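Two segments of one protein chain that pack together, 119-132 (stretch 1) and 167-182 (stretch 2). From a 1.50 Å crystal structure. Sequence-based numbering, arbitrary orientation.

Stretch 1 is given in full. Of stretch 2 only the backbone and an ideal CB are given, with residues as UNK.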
ATOM      1  N   PRO A 119       0.722  -7.481   8.319  1.00  9.43           N
ATOM      2  CA  PRO A 119       2.184  -7.482   8.466  1.00  9.42           C
ATOM      3  C   PRO A 119       2.702  -6.305   9.279  1.00 10.56           C
ATOM      4  O   PRO A 119       3.623  -6.460  10.053  1.00  9.53           O
ATOM      5  CB  PRO A 119       2.699  -7.437   7.020  1.00 11.34           C
ATOM      6  CG  PRO A 119       1.586  -8.082   6.225  1.00 14.30           C
ATOM      7  CD  PRO A 119       0.307  -7.691   6.921  1.00  9.90           C
ATOM      8  N   ILE A 120       2.132  -5.120   9.097  1.00 10.17           N
ATOM      9  CA  ILE A 120       2.565  -3.994   9.892  1.00  9.82           C
ATOM     10  C   ILE A 120       2.330  -4.258  11.378  1.00  9.77           C
ATOM     11  O   ILE A 120       3.219  -4.012  12.205  1.00  9.66           O
ATOM     12  CB  ILE A 120       1.873  -2.674   9.432  1.00  9.65           C
ATOM     13  CG1 ILE A 120       2.358  -2.303   8.028  1.00 11.40           C
ATOM     14  CG2 ILE A 120       2.130  -1.581  10.444  1.00 10.61           C
ATOM     15  CD1 ILE A 120       1.507  -1.257   7.320  1.00 10.80           C
ATOM     16  N   ASN A 121       1.151  -4.798  11.721  1.00 10.13           N
ATOM     17  CA  ASN A 121       0.846  -5.085  13.132  1.00  9.82           C
ATOM     18  C   ASN A 121       1.818  -6.122  13.690  1.00  8.50           C
ATOM     19  O   ASN A 121       2.245  -6.057  14.837  1.00 10.13           O
ATOM     20  CB  ASN A 121      -0.585  -5.609  13.285  1.00 10.19           C
ATOM     21  CG  ASN A 121      -1.643  -4.535  13.100  1.00  9.89           C
ATOM     22  OD1 ASN A 121      -1.346  -3.321  13.099  1.00 11.84           O
ATOM     23  ND2 ASN A 121      -2.901  -4.969  12.987  1.00 10.77           N
ATOM     24  N   GLY A 122       2.167  -7.092  12.863  1.00 10.50           N
ATOM     25  CA  GLY A 122       3.173  -8.067  13.270  1.00  9.35           C
ATOM     26  C   GLY A 122       4.514  -7.431  13.571  1.00 10.52           C
ATOM     27  O   GLY A 122       5.143  -7.694  14.600  1.00 10.59           O
ATOM     28  N   ILE A 123       4.965  -6.559  12.677  1.00  8.81           N
ATOM     29  CA  ILE A 123       6.212  -5.862  12.910  1.00  9.09           C
ATOM     30  C   ILE A 123       6.136  -5.026  14.194  1.00 10.05           C
ATOM     31  O   ILE A 123       7.049  -5.021  15.027  1.00 10.95           O
ATOM     32  CB  ILE A 123       6.560  -4.990  11.680  1.00 11.48           C
ATOM     33  CG1 ILE A 123       6.915  -5.891  10.495  1.00 12.11           C
ATOM     34  CG2 ILE A 123       7.710  -4.046  11.988  1.00 12.54           C
ATOM     35  CD1 ILE A 123       6.765  -5.218   9.120  1.00 14.62           C
ATOM     36  N   MET A 124       5.053  -4.294  14.362  1.00  8.92           N
ATOM     37  CA  MET A 124       4.959  -3.391  15.494  1.00  9.77           C
ATOM     38  C   MET A 124       4.862  -4.141  16.819  1.00 10.76           C
ATOM     39  O   MET A 124       5.442  -3.723  17.828  1.00 12.14           O
ATOM     40  CB  MET A 124       3.755  -2.463  15.318  1.00 11.46           C
ATOM     41  CG  MET A 124       3.874  -1.516  14.113  1.00 13.62           C
ATOM     42  SD  MET A 124       5.272  -0.364  14.183  1.00 20.28           S
ATOM     43  CE  MET A 124       4.695   0.609  15.533  1.00 21.34           C
ATOM     44  N   ALA A 125       4.115  -5.238  16.820  1.00 11.32           N
ATOM     45  CA  ALA A 125       3.910  -6.001  18.052  1.00 12.35           C
ATOM     46  C   ALA A 125       5.106  -6.862  18.442  1.00 10.67           C
ATOM     47  O   ALA A 125       5.358  -7.034  19.630  1.00 12.37           O
ATOM     48  CB  ALA A 125       2.671  -6.867  17.936  1.00 12.11           C
ATOM     49  N   PHE A 126       5.827  -7.406  17.458  1.00  9.96           N
ATOM     50  CA  PHE A 126       6.879  -8.393  17.732  1.00 10.14           C
ATOM     51  C   PHE A 126       8.304  -7.898  17.651  1.00 10.92           C
ATOM     52  O   PHE A 126       9.173  -8.405  18.359  1.00 12.35           O
ATOM     53  CB  PHE A 126       6.735  -9.606  16.812  1.00 10.01           C
ATOM     54  CG  PHE A 126       5.605 -10.498  17.203  1.00 11.20           C
ATOM     55  CD1 PHE A 126       4.311 -10.215  16.802  1.00 10.06           C
ATOM     56  CD2 PHE A 126       5.817 -11.591  18.012  1.00 12.29           C
ATOM     57  CE1 PHE A 126       3.230 -11.021  17.184  1.00 12.80           C
ATOM     58  CE2 PHE A 126       4.759 -12.386  18.388  1.00 13.02           C
ATOM     59  CZ  PHE A 126       3.470 -12.112  17.991  1.00 13.39           C
ATOM     60  N   THR A 127       8.598  -6.939  16.791  1.00 11.29           N
ATOM     61  CA  THR A 127      10.001  -6.576  16.633  1.00 10.49           C
ATOM     62  C   THR A 127      10.654  -5.891  17.833  1.00 10.86           C
ATOM     63  O   THR A 127      11.843  -6.072  18.028  1.00 13.60           O
ATOM     64  CB  THR A 127      10.334  -5.826  15.299  1.00 11.37           C
ATOM     65  OG1 THR A 127       9.677  -4.561  15.281  1.00 12.26           O
ATOM     66  CG2 THR A 127       9.946  -6.666  14.125  1.00 11.57           C
ATOM     67  N   PRO A 128       9.897  -5.139  18.670  1.00 12.59           N
ATOM     68  CA  PRO A 128      10.584  -4.580  19.835  1.00 11.86           C
ATOM     69  C   PRO A 128      11.253  -5.669  20.678  1.00 12.25           C
ATOM     70  O   PRO A 128      12.396  -5.508  21.097  1.00 15.39           O
ATOM     71  CB  PRO A 128       9.461  -3.863  20.587  1.00 16.19           C
ATOM     72  CG  PRO A 128       8.554  -3.421  19.523  1.00 15.31           C
ATOM     73  CD  PRO A 128       8.557  -4.539  18.512  1.00 13.38           C
ATOM     74  N   GLY A 129      10.558  -6.787  20.893  1.00 13.08           N
ATOM     75  CA  GLY A 129      11.102  -7.868  21.681  1.00 13.12           C
ATOM     76  C   GLY A 129      12.236  -8.566  20.972  1.00 12.41           C
ATOM     77  O   GLY A 129      13.199  -8.971  21.600  1.00 14.72           O
ATOM     78  N   MET A 130      12.136  -8.696  19.655  1.00 12.67           N
ATOM     79  CA  MET A 130      13.185  -9.327  18.886  1.00 12.62           C
ATOM     80  C   MET A 130      14.469  -8.514  18.974  1.00 14.51           C
ATOM     81  O   MET A 130      15.557  -9.072  19.078  1.00 15.63           O
ATOM     82  CB  MET A 130      12.761  -9.518  17.431  1.00 12.55           C
ATOM     83  CG  MET A 130      11.550 -10.452  17.267  1.00 11.64           C
ATOM     84  SD  MET A 130      10.821 -10.446  15.597  1.00 13.25           S
ATOM     85  CE  MET A 130      12.145 -11.181  14.646  1.00 14.45           C
ATOM     86  N   ARG A 131      14.347  -7.200  18.932  1.00 14.01           N
ATOM     87  CA  ARG A 131      15.511  -6.353  19.132  1.00 13.98           C
ATOM     88  C   ARG A 131      16.037  -6.479  20.561  1.00 16.76           C
ATOM     89  O   ARG A 131      17.240  -6.626  20.782  1.00 18.98           O
ATOM     90  CB  ARG A 131      15.180  -4.902  18.857  1.00 14.05           C
ATOM     91  CG  ARG A 131      14.665  -4.591  17.467  1.00 13.67           C
ATOM     92  CD  ARG A 131      14.443  -3.097  17.386  1.00 16.76           C
ATOM     93  NE  ARG A 131      13.706  -2.628  16.218  1.00 16.94           N
ATOM     94  CZ  ARG A 131      14.262  -2.274  15.056  1.00 16.29           C
ATOM     95  NH1 ARG A 131      15.581  -2.344  14.892  1.00 15.04           N
ATOM     96  NH2 ARG A 131      13.497  -1.826  14.073  1.00 14.53           N
ATOM     97  N   ALA A 132      15.140  -6.399  21.537  1.00 17.94           N
ATOM     98  CA  ALA A 132      15.547  -6.394  22.946  1.00 20.60           C
ATOM     99  C   ALA A 132      16.311  -7.650  23.358  1.00 20.45           C
ATOM    100  O   ALA A 132      17.243  -7.596  24.177  1.00 21.34           O
ATOM    101  CB  ALA A 132      14.335  -6.234  23.819  1.00 20.11           C
ATOM    102  N   UNK A 167       7.287  -3.176  -0.813  1.00  9.10           N
ATOM    103  CA  UNK A 167       8.016  -1.951  -0.478  1.00 10.05           C
ATOM    104  C   UNK A 167       8.271  -1.859   1.027  1.00 10.12           C
ATOM    105  O   UNK A 167       9.347  -1.466   1.454  1.00 10.82           O
ATOM    106  CB  UNK A 167       7.240  -0.722  -0.956  1.00 10.05           C
ATOM    107  N   UNK A 168       7.265  -2.201   1.824  1.00 10.23           N
ATOM    108  CA  UNK A 168       7.419  -2.236   3.280  1.00 10.70           C
ATOM    109  C   UNK A 168       8.649  -3.045   3.653  1.00 10.47           C
ATOM    110  O   UNK A 168       9.479  -2.629   4.470  1.00 11.40           O
ATOM    111  CB  UNK A 168       6.174  -2.823   3.947  1.00 10.70           C
ATOM    112  N   UNK A 169       8.761  -4.225   3.064  1.00  9.18           N
ATOM    113  CA  UNK A 169       9.829  -5.144   3.428  1.00  8.75           C
ATOM    114  C   UNK A 169      11.182  -4.562   3.034  1.00 10.99           C
ATOM    115  O   UNK A 169      12.153  -4.606   3.792  1.00 11.32           O
ATOM    116  CB  UNK A 169       9.618  -6.506   2.764  1.00  8.75           C
ATOM    117  N   UNK A 170      11.264  -3.985   1.839  1.00  9.52           N
ATOM    118  CA  UNK A 170      12.496  -3.369   1.394  1.00  9.81           C
ATOM    119  C   UNK A 170      12.929  -2.237   2.337  1.00 11.28           C
ATOM    120  O   UNK A 170      14.106  -2.098   2.707  1.00 13.38           O
ATOM    121  CB  UNK A 170      12.329  -2.840  -0.032  1.00  9.81           C
ATOM    122  N   UNK A 171      11.972  -1.416   2.732  1.00  9.87           N
ATOM    123  CA  UNK A 171      12.314  -0.233   3.500  1.00 11.83           C
ATOM    124  C   UNK A 171      12.725  -0.548   4.921  1.00 11.05           C
ATOM    125  O   UNK A 171      13.583   0.150   5.472  1.00 13.02           O
ATOM    126  CB  UNK A 171      11.131   0.737   3.514  1.00 11.83           C
ATOM    127  N   UNK A 172      12.146  -1.578   5.533  1.00 11.98           N
ATOM    128  CA  UNK A 172      12.503  -1.880   6.918  1.00 11.24           C
ATOM    129  C   UNK A 172      13.860  -2.568   7.048  1.00 12.59           C
ATOM    130  O   UNK A 172      14.376  -2.676   8.155  1.00 12.27           O
ATOM    131  CB  UNK A 172      11.423  -2.761   7.549  1.00 11.24           C
ATOM    132  N   UNK A 173      14.452  -3.016   5.939  1.00 12.43           N
ATOM    133  CA  UNK A 173      15.642  -3.850   6.005  1.00 12.44           C
ATOM    134  C   UNK A 173      16.757  -3.208   6.834  1.00 11.81           C
ATOM    135  O   UNK A 173      17.366  -3.838   7.703  1.00 13.21           O
ATOM    136  CB  UNK A 173      16.148  -4.142   4.591  1.00 12.44           C
ATOM    137  N   UNK A 174      17.070  -1.948   6.556  1.00 11.54           N
ATOM    138  CA  UNK A 174      18.216  -1.360   7.232  1.00 12.83           C
ATOM    139  C   UNK A 174      17.960  -1.176   8.730  1.00 13.41           C
ATOM    140  O   UNK A 174      18.868  -1.334   9.542  1.00 13.97           O
ATOM    141  CB  UNK A 174      18.567  -0.016   6.591  1.00 12.83           C
ATOM    142  N   UNK A 175      16.723  -0.848   9.095  1.00 13.19           N
ATOM    143  CA  UNK A 175      16.405  -0.710  10.520  1.00 12.51           C
ATOM    144  C   UNK A 175      16.537  -2.047  11.232  1.00 11.09           C
ATOM    145  O   UNK A 175      17.119  -2.138  12.327  1.00 13.14           O
ATOM    146  CB  UNK A 175      14.992  -0.153  10.706  1.00 12.51           C
ATOM    147  N   UNK A 176      15.983  -3.097  10.634  1.00 11.93           N
ATOM    148  CA  UNK A 176      16.028  -4.409  11.279  1.00 12.59           C
ATOM    149  C   UNK A 176      17.459  -4.914  11.384  1.00 12.02           C
ATOM    150  O   UNK A 176      17.842  -5.553  12.368  1.00 12.96           O
ATOM    151  CB  UNK A 176      15.171  -5.415  10.508  1.00 12.59           C
ATOM    152  N   UNK A 177      18.253  -4.620  10.368  1.00 13.20           N
ATOM    153  CA  UNK A 177      19.650  -5.055  10.353  1.00 11.97           C
ATOM    154  C   UNK A 177      20.446  -4.461  11.522  1.00 12.86           C
ATOM    155  O   UNK A 177      21.444  -5.051  11.946  1.00 14.24           O
ATOM    156  CB  UNK A 177      20.305  -4.664   9.026  1.00 11.97           C
ATOM    157  N   UNK A 178      20.040  -3.301  12.034  1.00 14.16           N
ATOM    158  CA  UNK A 178      20.718  -2.719  13.209  1.00 15.75           C
ATOM    159  C   UNK A 178      20.789  -3.720  14.360  1.00 16.45           C
ATOM    160  O   UNK A 178      21.687  -3.670  15.196  1.00 17.22           O
ATOM    161  CB  UNK A 178      19.995  -1.452  13.670  1.00 15.75           C
ATOM    162  N   UNK A 179      19.806  -4.606  14.421  1.00 15.11           N
ATOM    163  CA  UNK A 179      19.713  -5.582  15.498  1.00 15.40           C
ATOM    164  C   UNK A 179      19.816  -7.012  14.968  1.00 15.33           C
ATOM    165  O   UNK A 179      19.323  -7.954  15.590  1.00 16.30           O
ATOM    166  CB  UNK A 179      18.401  -5.398  16.263  1.00 15.40           C
ATOM    167  N   UNK A 180      20.500  -7.159  13.830  1.00 15.35           N
ATOM    168  CA  UNK A 180      20.776  -8.451  13.221  1.00 15.97           C
ATOM    169  C   UNK A 180      19.494  -9.239  12.963  1.00 13.29           C
ATOM    170  O   UNK A 180      19.447 -10.462  13.111  1.00 14.40           O
ATOM    171  CB  UNK A 180      21.718  -9.261  14.113  1.00 15.97           C
ATOM    172  N   UNK A 181      18.458  -8.513  12.558  1.00 11.95           N
ATOM    173  CA  UNK A 181      17.224  -9.119  12.094  1.00 11.61           C
ATOM    174  C   UNK A 181      17.175  -8.957  10.583  1.00 13.62           C
ATOM    175  O   UNK A 181      17.130  -7.835  10.055  1.00 13.11           O
ATOM    176  CB  UNK A 181      16.001  -8.492  12.766  1.00 11.61           C
ATOM    177  N   UNK A 182      17.181 -10.073   9.869  1.00 11.68           N
ATOM    178  CA  UNK A 182      17.024 -10.047   8.425  1.00 10.81           C
ATOM    179  C   UNK A 182      15.584 -10.024   7.984  1.00 11.66           C
ATOM    180  O   UNK A 182      14.688 -10.343   8.772  1.00 10.95           O
ATOM    181  CB  UNK A 182      17.724 -11.257   7.803  1.00 10.81           C
TER

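Two helices run roughly parallel here, their axes 29° apart and no closer than 11.9 Å.

Position 167 has nothing of stretch 1 within reach, and the contact places no demand on it; it is Thr167. At 168 the CA-to-CB bond points toward Pro119, Ile120 and Ile123, an entirely apolar patch too distant for a short side chain. Leucine, isoleucine or methionine would suit. The residue is Leu168, whose CD2 lies 3.9 Å from both Ile120 CG1 and Ile123 CD1 and 4.3 Å from Pro119 CB.

Positions 169, 170 and 171 touch nothing in stretch 1, so many residues would serve. They are Thr169, Glu170 and Thr171, the last returning its OG1 to Leu168 O at 3.0 Å.

Position 172 points toward stretch 1 again, its ideal CB 5.5 Å from Ile123 CD1. A medium-sized aliphatic would close that distance. Ile172 does so, with its CD1 3.9 Å from Ile123 CD1.

Positions 173 and 174 are out of reach, so stretch 1 leaves the choice open; they carry Arg173 and Asp174.

At 175 the CA-to-CB bond points sideways, with the ideal CB 4.0 Å from Arg131 NH2, leaving room for a small acceptor: serine, threonine or perhaps asparagine. The backbone already contributes, as Arg131 NH1 donates to the carbonyl O of this residue at 3.0 Å. Ser175 adds its OG, which accepts from Arg131 NH2 at 2.9 Å.

At 176 the CA-to-CB bond is also sideways, with Ile123, Thr127 and the guanidinium to be bridged. A long, flexible, largely apolar chain fits; methionine or leucine could serve. Met176 brings its CE to 3.8 Å from both Ile123 CG2 and Thr127 CG2, while its SD lies over one face of the Arg131 guanidinium.

Position 177 points away and begins a type I turn; small or polar residues would do, and it is Ala177. At 178 the CA-to-CB bond points sideways near Arg131, where an acid could ease the charge. Glu178 keeps OE1 4.4 Å from Arg131 NH1, with no N-H pointing at it.

At 179 CA-to-CB points toward Arg131, and a short acid is favoured. Asp179 forms a salt bridge, OD2 to Arg131 NH1 at 2.8 Å, near the guanidinium plane. Water 2 links its OD1 (2.6 Å) to Arg131 O (2.8 Å).

Position 180 has positive phi (56°), which favours glycine, asparagine or aspartate; it is Asn180. Position 181 points toward Met130 and the aliphatic stem of Arg131, inviting a branched aliphatic. Ile181 sets CD1 3.8 Å from Met130 CB and 4.0 Å from Arg131 CG. Position 182, out of reach, could be almost anything; it is Gly182.

Stretch 2, residues 167-182: TLTETIRDSMAEDNIG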
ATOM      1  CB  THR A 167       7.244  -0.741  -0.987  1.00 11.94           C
ATOM      2  OG1 THR A 167       7.137  -0.853  -2.413  1.00 12.73           O
ATOM      3  CG2 THR A 167       7.939   0.575  -0.626  1.00 10.65           C
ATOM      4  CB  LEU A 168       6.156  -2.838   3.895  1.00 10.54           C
ATOM      5  CG  LEU A 168       6.212  -3.204   5.384  1.00 13.80           C
ATOM      6  CD1 LEU A 168       6.339  -1.927   6.216  1.00 14.95           C
ATOM      7  CD2 LEU A 168       5.012  -4.015   5.795  1.00 13.06           C
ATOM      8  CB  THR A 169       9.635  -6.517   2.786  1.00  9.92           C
ATOM      9  OG1 THR A 169       8.324  -7.008   3.074  1.00 10.42           O
ATOM     10  CG2 THR A 169      10.665  -7.491   3.317  1.00 11.07           C
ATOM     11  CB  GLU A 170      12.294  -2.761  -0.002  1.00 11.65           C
ATOM     12  CG  GLU A 170      12.050  -3.756  -1.096  1.00 13.20           C
ATOM     13  CD  GLU A 170      11.623  -3.092  -2.413  1.00 16.86           C
ATOM     14  OE1 GLU A 170      11.249  -1.897  -2.400  1.00 16.00           O
ATOM     15  OE2 GLU A 170      11.673  -3.780  -3.461  1.00 14.82           O
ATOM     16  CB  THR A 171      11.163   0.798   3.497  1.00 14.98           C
ATOM     17  OG1 THR A 171      10.023   0.283   4.218  1.00 17.32           O
ATOM     18  CG2 THR A 171      10.800   1.151   2.069  1.00 13.57           C
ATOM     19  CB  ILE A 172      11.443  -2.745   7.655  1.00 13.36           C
ATOM     20  CG1 ILE A 172      11.361  -4.143   7.051  1.00 11.73           C
ATOM     21  CG2 ILE A 172      10.081  -2.039   7.661  1.00 15.86           C
ATOM     22  CD1 ILE A 172      10.397  -5.067   7.778  1.00 15.42           C
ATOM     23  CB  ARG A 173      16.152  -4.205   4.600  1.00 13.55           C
ATOM     24  CG  ARG A 173      17.257  -5.242   4.579  1.00 14.01           C
ATOM     25  CD  ARG A 173      17.693  -5.553   3.158  1.00 16.73           C
ATOM     26  NE  ARG A 173      18.216  -6.903   3.082  1.00 15.68           N
ATOM     27  CZ  ARG A 173      18.942  -7.401   2.089  1.00 17.18           C
ATOM     28  NH1 ARG A 173      19.296  -6.641   1.050  1.00 20.78           N
ATOM     29  NH2 ARG A 173      19.332  -8.664   2.169  1.00 15.67           N
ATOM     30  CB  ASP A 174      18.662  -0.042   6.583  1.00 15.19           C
ATOM     31  CG  ASP A 174      17.658   1.076   6.764  1.00 22.74           C
ATOM     32  OD1 ASP A 174      16.783   1.214   5.899  1.00 28.08           O
ATOM     33  OD2 ASP A 174      17.756   1.839   7.756  1.00 21.17           O
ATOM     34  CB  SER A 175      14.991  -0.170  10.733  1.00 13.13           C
ATOM     35  OG  SER A 175      14.722  -0.053  12.126  1.00 14.71           O
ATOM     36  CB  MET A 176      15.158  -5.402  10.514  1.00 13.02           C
ATOM     37  CG  MET A 176      13.680  -5.028  10.522  1.00 13.18           C
ATOM     38  SD  MET A 176      13.008  -4.958  12.217  1.00 13.86           S
ATOM     39  CE  MET A 176      11.528  -3.992  11.945  1.00 16.57           C
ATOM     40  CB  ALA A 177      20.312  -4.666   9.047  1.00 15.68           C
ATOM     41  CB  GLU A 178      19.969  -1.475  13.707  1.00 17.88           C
ATOM     42  CG  GLU A 178      19.933  -0.346  12.726  1.00 21.10           C
ATOM     43  CD  GLU A 178      19.012   0.778  13.172  1.00 32.00           C
ATOM     44  OE1 GLU A 178      18.604   0.790  14.354  1.00 26.51           O
ATOM     45  OE2 GLU A 178      18.703   1.649  12.339  1.00 25.57           O
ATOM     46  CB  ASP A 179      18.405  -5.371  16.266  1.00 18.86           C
ATOM     47  CG  ASP A 179      18.395  -4.063  17.031  1.00 17.56           C
ATOM     48  OD1 ASP A 179      19.103  -3.998  18.068  1.00 20.77           O
ATOM     49  OD2 ASP A 179      17.704  -3.109  16.590  1.00 19.26           O
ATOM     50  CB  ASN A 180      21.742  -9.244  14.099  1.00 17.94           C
ATOM     51  CG  ASN A 180      22.324 -10.447  13.387  1.00 32.17           C
ATOM     52  OD1 ASN A 180      22.412 -10.482  12.153  1.00 34.98           O
ATOM     53  ND2 ASN A 180      22.733 -11.448  14.164  1.00 41.20           N
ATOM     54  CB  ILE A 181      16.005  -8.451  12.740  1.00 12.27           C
ATOM     55  CG1 ILE A 181      16.028  -8.631  14.266  1.00 14.23           C
ATOM     56  CG2 ILE A 181      14.698  -9.013  12.150  1.00 12.18           C
ATOM     57  CD1 ILE A 181      15.056  -7.717  14.995  1.00 14.35           C
TER
HETATM   58  O   HOH W   1      18.365  -8.921  18.195  1.00 19.69           O
HETATM   59  O   HOH W   2      19.674  -6.214  19.362  1.00 25.94           O
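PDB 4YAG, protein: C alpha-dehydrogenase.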